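Local coordinates for p-nitrophenyl phosphatase (Pho2) (Archaeoglobus fulgidus, PDB 3QGM), which is a calcium-bound member of the haloacid dehalogenase superfamily and probably acts as a metal-dependent phosphatase, at residues Leu121-Asn126 against Pro164-Ile169. Numbering follows the deposited sequence. Where two conformers were deposited one is given.
Sequences LVVGSN and PGTGMI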
loop_
_atom_site.group_PDB
_atom_site.type_symbol
_atom_site.label_atom_id
_atom_site.label_comp_id
_atom_site.label_asym_id
_atom_site.label_seq_id
_atom_site.Cartn_x
_atom_site.Cartn_y
_atom_site.Cartn_z
ATOM N N LEU A 121 -2.590 3.403 -17.030
ATOM C CA LEU A 121 -1.705 3.264 -15.911
ATOM C C LEU A 121 -1.205 1.825 -15.878
ATOM O O LEU A 121 -1.995 0.902 -15.809
ATOM C CB LEU A 121 -2.464 3.631 -14.591
ATOM C CG LEU A 121 -1.787 3.297 -13.252
ATOM C CD1 LEU A 121 -0.392 3.991 -13.145
ATOM C CD2 LEU A 121 -2.780 3.633 -12.015
ATOM N N VAL A 122 0.111 1.647 -15.906
ATOM C CA VAL A 122 0.761 0.354 -15.923
ATOM C C VAL A 122 1.608 0.207 -14.650
ATOM O O VAL A 122 2.557 0.938 -14.423
ATOM C CB VAL A 122 1.622 0.194 -17.202
ATOM C CG1 VAL A 122 2.201 -1.195 -17.315
ATOM C CG2 VAL A 122 0.765 0.515 -18.429
ATOM N N VAL A 123 1.181 -0.685 -13.772
ATOM C CA VAL A 123 1.801 -0.804 -12.475
ATOM C C VAL A 123 2.696 -2.012 -12.535
ATOM O O VAL A 123 2.251 -3.084 -12.836
ATOM C CB VAL A 123 0.717 -0.958 -11.383
ATOM C CG1 VAL A 123 1.308 -1.596 -10.158
ATOM C CG2 VAL A 123 0.073 0.416 -11.055
ATOM N N GLY A 124 3.980 -1.812 -12.334
ATOM C CA GLY A 124 4.939 -2.882 -12.142
ATOM C C GLY A 124 5.834 -2.480 -10.956
ATOM O O GLY A 124 5.944 -1.292 -10.624
ATOM N N SER A 125 6.458 -3.476 -10.331
ATOM C CA SER A 125 7.375 -3.241 -9.248
ATOM C C SER A 125 8.502 -2.308 -9.634
ATOM O O SER A 125 8.933 -2.315 -10.796
ATOM C CB SER A 125 7.987 -4.549 -8.786
ATOM O OG SER A 125 8.548 -4.343 -7.523
ATOM N N ASN A 126 8.980 -1.528 -8.674
ATOM C CA ASN A 126 10.131 -0.635 -8.873
ATOM C C ASN A 126 10.967 -0.472 -7.601
ATOM O O ASN A 126 10.497 0.115 -6.585
ATOM C CB ASN A 126 9.612 0.728 -9.324
ATOM C CG ASN A 126 10.669 1.573 -9.971
ATOM O OD1 ASN A 126 11.848 1.440 -9.666
ATOM N ND2 ASN A 126 10.251 2.478 -10.846
ATOM N N PRO A 164 9.103 -6.171 -0.909
ATOM C CA PRO A 164 7.803 -5.926 -1.567
ATOM C C PRO A 164 7.831 -6.354 -3.044
ATOM O O PRO A 164 8.825 -6.171 -3.713
ATOM C CB PRO A 164 7.657 -4.394 -1.530
ATOM C CG PRO A 164 8.530 -3.952 -0.443
ATOM C CD PRO A 164 9.674 -4.922 -0.353
ATOM N N GLY A 165 6.736 -6.890 -3.535
ATOM C CA GLY A 165 6.578 -7.113 -4.980
ATOM C C GLY A 165 5.588 -6.091 -5.485
ATOM O O GLY A 165 5.290 -5.138 -4.819
ATOM N N THR A 166 5.077 -6.322 -6.671
ATOM C CA THR A 166 4.217 -5.404 -7.361
ATOM C C THR A 166 2.911 -5.161 -6.604
ATOM O O THR A 166 2.313 -4.081 -6.696
ATOM C CB THR A 166 3.896 -5.963 -8.752
ATOM O OG1 THR A 166 5.130 -6.129 -9.470
ATOM C CG2 THR A 166 2.927 -5.013 -9.486
ATOM N N GLY A 167 2.497 -6.157 -5.825
ATOM C CA GLY A 167 1.270 -6.049 -5.041
ATOM C C GLY A 167 1.324 -4.956 -3.993
ATOM O O GLY A 167 0.299 -4.486 -3.496
HETATM N N MSE A 168 2.526 -4.530 -3.655
HETATM C CA MSE A 168 2.647 -3.413 -2.781
HETATM C C MSE A 168 2.002 -2.147 -3.358
HETATM O O MSE A 168 1.300 -1.402 -2.621
HETATM C CB MSE A 168 4.082 -3.125 -2.448
HETATM C CG MSE A 168 4.136 -2.192 -1.292
HETATM SE SE MSE A 168 4.384 -0.456 -1.987
HETATM C CE MSE A 168 6.310 -0.745 -1.827
ATOM N N ILE A 169 2.258 -1.894 -4.641
ATOM C CA ILE A 169 1.745 -0.697 -5.296
ATOM C C ILE A 169 0.228 -0.917 -5.484
ATOM O O ILE A 169 -0.576 -0.055 -5.195
ATOM C CB ILE A 169 2.453 -0.385 -6.644
ATOM C CG1 ILE A 169 3.953 -0.088 -6.406
ATOM C CG2 ILE A 169 1.767 0.784 -7.322
ATOM C CD1 ILE A 169 4.804 -0.061 -7.642
HETATM O O HOH W 1 7.249 -3.295 -5.236
#
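Two kinds of contact join Leu121-Asn126 to Pro164-Ile169: apolar packing at the strand end and polar contacts between Ser125 and Gly165-Thr166. The apolar part is carried by Val123, whose CB points toward the helix. Its CG1 is anti to the backbone N (chi1 158°) and meets two methyls. Ile169 CG2 lies 3.7 Å from Val123 CG1, and the two side chains lie alongside, pointing opposite ways. Thr166 CG2 is 3.8 Å from the same Val123 CG1, the two side chains meeting at a slant. The CG1-CD1 branch of Ile169 reaches the loop after the strand, with CD1 3.4 Å from Gly124 O.

In the polar part, Thr166 OG1 sits beside its own backbone N (chi1 -60°), while CG2 turns to Val123, so the two branches serve the two kinds of contact. Ser125 N gives Thr166 OG1 a weak, bent hydrogen bond of 3.1 Å, with an angle of 128° at the hydrogen. Ser125 N also hydrogen-bonds to Ser50 OG, and the stronger partner of Thr166 OG1 is Asn151 OD1. Ser125 OG, anti to its backbone N, reaches a water at 2.8 Å. That water donates to Gly165 O at 2.7 Å and so bridges the two loops.

The contact is largely buried and lies away from the calcium site. On the second subunit, Met134 packs against Met168. The loop leaving the C-terminal end of strand 120-123 meets the N-terminal part of helix 167-177. This sheet is not the one holding metal-binding Asp14, consistent with a HAD phosphatase cap domain. The strand lies between strands 92-95 and 146-149; helix 76-87 packs on Val122, helix 131-143 on Leu121 and Asn126.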